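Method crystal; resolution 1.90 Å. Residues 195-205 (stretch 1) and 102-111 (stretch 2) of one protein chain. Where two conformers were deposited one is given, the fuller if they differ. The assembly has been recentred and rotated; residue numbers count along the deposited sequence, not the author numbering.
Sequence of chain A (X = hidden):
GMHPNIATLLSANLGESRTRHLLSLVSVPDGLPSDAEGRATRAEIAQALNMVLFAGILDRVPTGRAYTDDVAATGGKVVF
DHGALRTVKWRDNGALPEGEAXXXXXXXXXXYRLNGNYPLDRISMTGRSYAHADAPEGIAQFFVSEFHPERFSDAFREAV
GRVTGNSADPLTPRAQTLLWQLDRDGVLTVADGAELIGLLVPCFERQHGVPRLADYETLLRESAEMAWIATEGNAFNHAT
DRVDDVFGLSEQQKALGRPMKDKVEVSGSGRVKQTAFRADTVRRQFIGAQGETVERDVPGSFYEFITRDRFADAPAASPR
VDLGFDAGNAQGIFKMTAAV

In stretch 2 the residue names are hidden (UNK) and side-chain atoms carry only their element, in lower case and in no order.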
# COMPACT_ATOMS: atom_id res chain seq x y z
N GLU A 195 -9.41 -2.77 -16.92
CA GLU A 195 -10.14 -1.54 -16.66
C GLU A 195 -10.34 -1.36 -15.16
O GLU A 195 -10.07 -0.28 -14.62
CB GLU A 195 -11.50 -1.54 -17.37
CG GLU A 195 -12.33 -0.30 -17.09
CD GLU A 195 -13.70 -0.35 -17.76
OE1 GLU A 195 -14.04 -1.34 -18.48
OE2 GLU A 195 -14.44 0.62 -17.56
N LEU A 196 -10.75 -2.43 -14.47
CA LEU A 196 -10.91 -2.35 -12.99
C LEU A 196 -9.65 -1.91 -12.28
O LEU A 196 -9.66 -1.03 -11.39
CB LEU A 196 -11.40 -3.69 -12.42
CG LEU A 196 -11.53 -3.78 -10.92
CD1 LEU A 196 -12.48 -2.72 -10.40
CD2 LEU A 196 -11.96 -5.25 -10.48
N ILE A 197 -8.52 -2.51 -12.66
CA ILE A 197 -7.24 -2.14 -12.03
C ILE A 197 -6.99 -0.63 -12.20
O ILE A 197 -6.63 0.07 -11.26
CB ILE A 197 -6.08 -2.98 -12.58
CG1 ILE A 197 -6.22 -4.41 -12.13
CG2 ILE A 197 -4.70 -2.36 -12.21
CD1 ILE A 197 -5.34 -5.41 -13.00
N GLY A 198 -7.20 -0.14 -13.41
CA GLY A 198 -7.02 1.29 -13.70
C GLY A 198 -7.87 2.19 -12.80
O GLY A 198 -7.47 3.29 -12.45
N LEU A 199 -9.06 1.70 -12.44
CA LEU A 199 -10.01 2.49 -11.67
C LEU A 199 -9.71 2.37 -10.22
O LEU A 199 -10.03 3.28 -9.45
CB LEU A 199 -11.44 2.04 -11.91
CG LEU A 199 -12.01 2.33 -13.31
CD1 LEU A 199 -13.35 1.55 -13.49
CD2 LEU A 199 -12.17 3.85 -13.46
N LEU A 200 -9.07 1.27 -9.82
CA LEU A 200 -8.76 1.09 -8.41
C LEU A 200 -7.49 1.81 -8.00
O LEU A 200 -7.37 2.23 -6.84
CB LEU A 200 -8.64 -0.39 -8.04
CG LEU A 200 -9.94 -1.20 -8.14
CD1 LEU A 200 -9.68 -2.67 -7.73
CD2 LEU A 200 -11.07 -0.58 -7.24
N VAL A 201 -6.53 1.91 -8.91
CA VAL A 201 -5.23 2.48 -8.55
C VAL A 201 -5.36 3.90 -7.93
O VAL A 201 -4.70 4.17 -6.90
CB VAL A 201 -4.24 2.40 -9.71
CG1 VAL A 201 -3.05 3.39 -9.50
CG2 VAL A 201 -3.77 0.93 -9.92
N PRO A 202 -6.23 4.76 -8.47
CA PRO A 202 -6.38 6.10 -7.88
C PRO A 202 -7.01 6.15 -6.49
O PRO A 202 -7.01 7.22 -5.88
CB PRO A 202 -7.23 6.85 -8.93
CG PRO A 202 -6.91 6.16 -10.21
CD PRO A 202 -6.91 4.70 -9.77
N CYS A 203 -7.52 5.02 -5.95
CA CYS A 203 -8.00 4.99 -4.57
C CYS A 203 -6.85 5.02 -3.57
O CYS A 203 -7.02 5.42 -2.40
CB CYS A 203 -8.84 3.72 -4.31
SG CYS A 203 -10.31 3.55 -5.38
N PHE A 204 -5.67 4.54 -4.01
CA PHE A 204 -4.48 4.48 -3.17
C PHE A 204 -3.68 5.75 -3.32
O PHE A 204 -2.48 5.74 -3.73
CB PHE A 204 -3.66 3.22 -3.51
CG PHE A 204 -4.44 1.96 -3.34
CD1 PHE A 204 -5.26 1.50 -4.36
CD2 PHE A 204 -4.40 1.25 -2.15
CE1 PHE A 204 -6.02 0.38 -4.21
CE2 PHE A 204 -5.14 0.09 -2.01
CZ PHE A 204 -5.94 -0.34 -3.01
N GLU A 205 -4.33 6.83 -2.89
CA GLU A 205 -3.82 8.19 -3.03
C GLU A 205 -4.52 9.12 -2.01
O GLU A 205 -5.40 8.71 -1.27
CB GLU A 205 -4.09 8.69 -4.45
CG GLU A 205 -3.42 7.92 -5.58
CD GLU A 205 -1.90 7.88 -5.49
OE1 GLU A 205 -1.29 8.67 -4.73
OE2 GLU A 205 -1.31 7.04 -6.22
N UNK A 102 -12.98 2.20 3.81
CA UNK A 102 -12.71 2.78 2.49
C UNK A 102 -12.00 1.78 1.61
O UNK A 102 -12.11 1.85 0.40
c UNK A 102 -11.89 4.09 2.63
N UNK A 103 -11.26 0.86 2.22
CA UNK A 103 -10.54 -0.18 1.50
C UNK A 103 -11.10 -1.61 1.65
O UNK A 103 -10.98 -2.38 0.72
c UNK A 103 -8.41 1.08 1.29
c UNK A 103 -7.55 2.18 -0.63
c UNK A 103 -8.02 1.06 -0.03
c UNK A 103 -7.47 3.35 0.09
c UNK A 103 -9.06 -0.12 1.88
c UNK A 103 -7.91 3.41 1.39
c UNK A 103 -8.39 2.28 1.99
N UNK A 104 -11.71 -1.98 2.76
CA UNK A 104 -12.26 -3.33 2.84
C UNK A 104 -13.38 -3.56 1.77
O UNK A 104 -13.53 -4.66 1.29
c UNK A 104 -12.77 -3.69 4.23
c UNK A 104 -11.56 -3.90 5.20
o UNK A 104 -13.59 -2.67 4.73
N UNK A 105 -14.14 -2.53 1.47
CA UNK A 105 -15.12 -2.52 0.39
C UNK A 105 -14.52 -2.80 -1.00
O UNK A 105 -15.26 -3.13 -1.92
c UNK A 105 -15.72 1.33 -0.05
n UNK A 105 -14.80 2.40 -0.44
n UNK A 105 -16.41 3.88 -1.27
n UNK A 105 -14.20 4.44 -1.27
c UNK A 105 -15.89 -1.22 0.35
c UNK A 105 -15.09 -0.03 -0.24
c UNK A 105 -15.15 3.56 -1.01
N UNK A 106 -13.18 -2.67 -1.12
CA UNK A 106 -12.43 -3.00 -2.31
C UNK A 106 -11.76 -4.37 -2.16
O UNK A 106 -11.87 -5.24 -3.03
c UNK A 106 -11.33 -1.93 -2.63
c UNK A 106 -10.82 0.65 -2.91
c UNK A 106 -10.45 -2.38 -3.79
c UNK A 106 -11.92 -0.53 -2.87
N UNK A 107 -11.03 -4.57 -1.06
CA UNK A 107 -10.22 -5.78 -0.93
C UNK A 107 -11.08 -7.04 -0.79
O UNK A 107 -10.68 -8.10 -1.23
c UNK A 107 -8.35 -4.50 0.31
c UNK A 107 -7.47 -4.56 -0.94
c UNK A 107 -7.48 -4.36 1.53
c UNK A 107 -9.31 -5.70 0.32
N UNK A 108 -12.25 -6.91 -0.14
CA UNK A 108 -13.10 -8.07 0.14
C UNK A 108 -13.62 -8.65 -1.18
O UNK A 108 -13.39 -9.81 -1.43
c UNK A 108 -14.69 -10.64 3.53
n UNK A 108 -15.85 -11.13 3.99
n UNK A 108 -14.43 -9.36 3.75
n UNK A 108 -13.87 -11.42 2.84
c UNK A 108 -14.22 -7.71 1.12
c UNK A 108 -13.27 -8.63 3.30
c UNK A 108 -13.71 -7.41 2.51
N UNK A 109 -14.22 -7.85 -2.06
CA UNK A 109 -14.65 -8.45 -3.33
C UNK A 109 -13.49 -8.89 -4.25
O UNK A 109 -13.66 -9.75 -5.11
c UNK A 109 -15.48 -7.34 -3.96
c UNK A 109 -14.76 -6.48 -1.90
c UNK A 109 -15.02 -6.07 -3.26
N UNK A 110 -12.30 -8.31 -4.10
CA UNK A 110 -11.10 -8.84 -4.77
C UNK A 110 -10.68 -10.24 -4.31
O UNK A 110 -9.91 -10.89 -5.01
c UNK A 110 -9.97 -6.87 -6.98
c UNK A 110 -9.92 -6.65 -5.44
c UNK A 110 -8.70 -5.73 -5.02
c UNK A 110 -9.91 -7.94 -4.60
N UNK A 111 -11.15 -10.67 -3.14
CA UNK A 111 -10.84 -11.99 -2.63
C UNK A 111 -10.03 -12.01 -1.34
O UNK A 111 -9.61 -13.06 -0.91

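Position 102 carries a single side-chain carbon. It lies out of reach of stretch 1. One carbon and nothing more is alanine, A102.

Position 103 has one carbon leading into a ring of six carbons, with no oxygen. CA-to-CB points sideways, but the ring comes nearer to stretch 1 and lies against C203 and F204. This is phenylalanine, F103. F103 CZ is 3.3 Å from C203 O, which sits at the ring edge, near the ring plane. F103 CE1 lies 3.5 Å from F204 CE2, over one face of the F204 ring. The two rings meet obliquely, with planes at 45° and centroids 5.0 Å apart.

Position 104 has one carbon carrying an oxygen and a carbon. It faces no part of stretch 1. The atoms fit threonine, T104.

Position 105 has three carbons, a nitrogen, then a carbon bearing two more nitrogens. It makes no contact with stretch 1. That guanidinium makes it arginine, R105. R105 NE donates to A102 O at 2.9 Å, so the chain folds back on its own helix. Its other two nitrogens are hydrogen-bonded elsewhere in the structure.

Position 106 has four carbons, forked at the first, with one arm two carbons long. CA-to-CB points toward stretch 1, and the side chain touches L200 and C203. This is isoleucine, I106. I106 CG2 is 3.9 Å from L200 CD2, and I106 CD1 is 3.8 Å from C203 SG.

Position 107 has four carbons, forked at the second. It is buried but makes no close contact with stretch 1. This is leucine, L107.

Position 108 has three carbons, a nitrogen, then a carbon bearing two more nitrogens. It is exposed and out of reach of stretch 1. This is arginine, R108.

Position 109 has three carbons closing a ring onto the backbone N. It is out of reach of stretch 1. This is proline, P109. Its N has no hydrogen to give to the turn before, and the helix is kinked here.

Position 110 has four carbons, forked at the second. CA-to-CB points toward stretch 1, and the side chain touches L196 and L200. It is leucine, L110. L110 CD2 is 4.3 Å from L196 CD2, and L110 CD1 is 4.2 Å from L200 CD1.

Position 111 has no side-chain atoms. Its phi is positive, 116°, in a Schellman motif. A CB would be jammed against the preceding carbonyl O. It is glycine, G111.

The two helices run nearly antiparallel, at 162°. L196 therefore meets L110, and L200 reaches both I106 and L110. Beyond that helix, C203 in the 3-10 segment touches F103 and I106, and F204 in the loop meets F103. No hydrogen bond crosses. The contact, 324 Å² in all, rests on packing of largely apolar side chains.

Stretch 2, residues 102-111: AFTRILRPLG
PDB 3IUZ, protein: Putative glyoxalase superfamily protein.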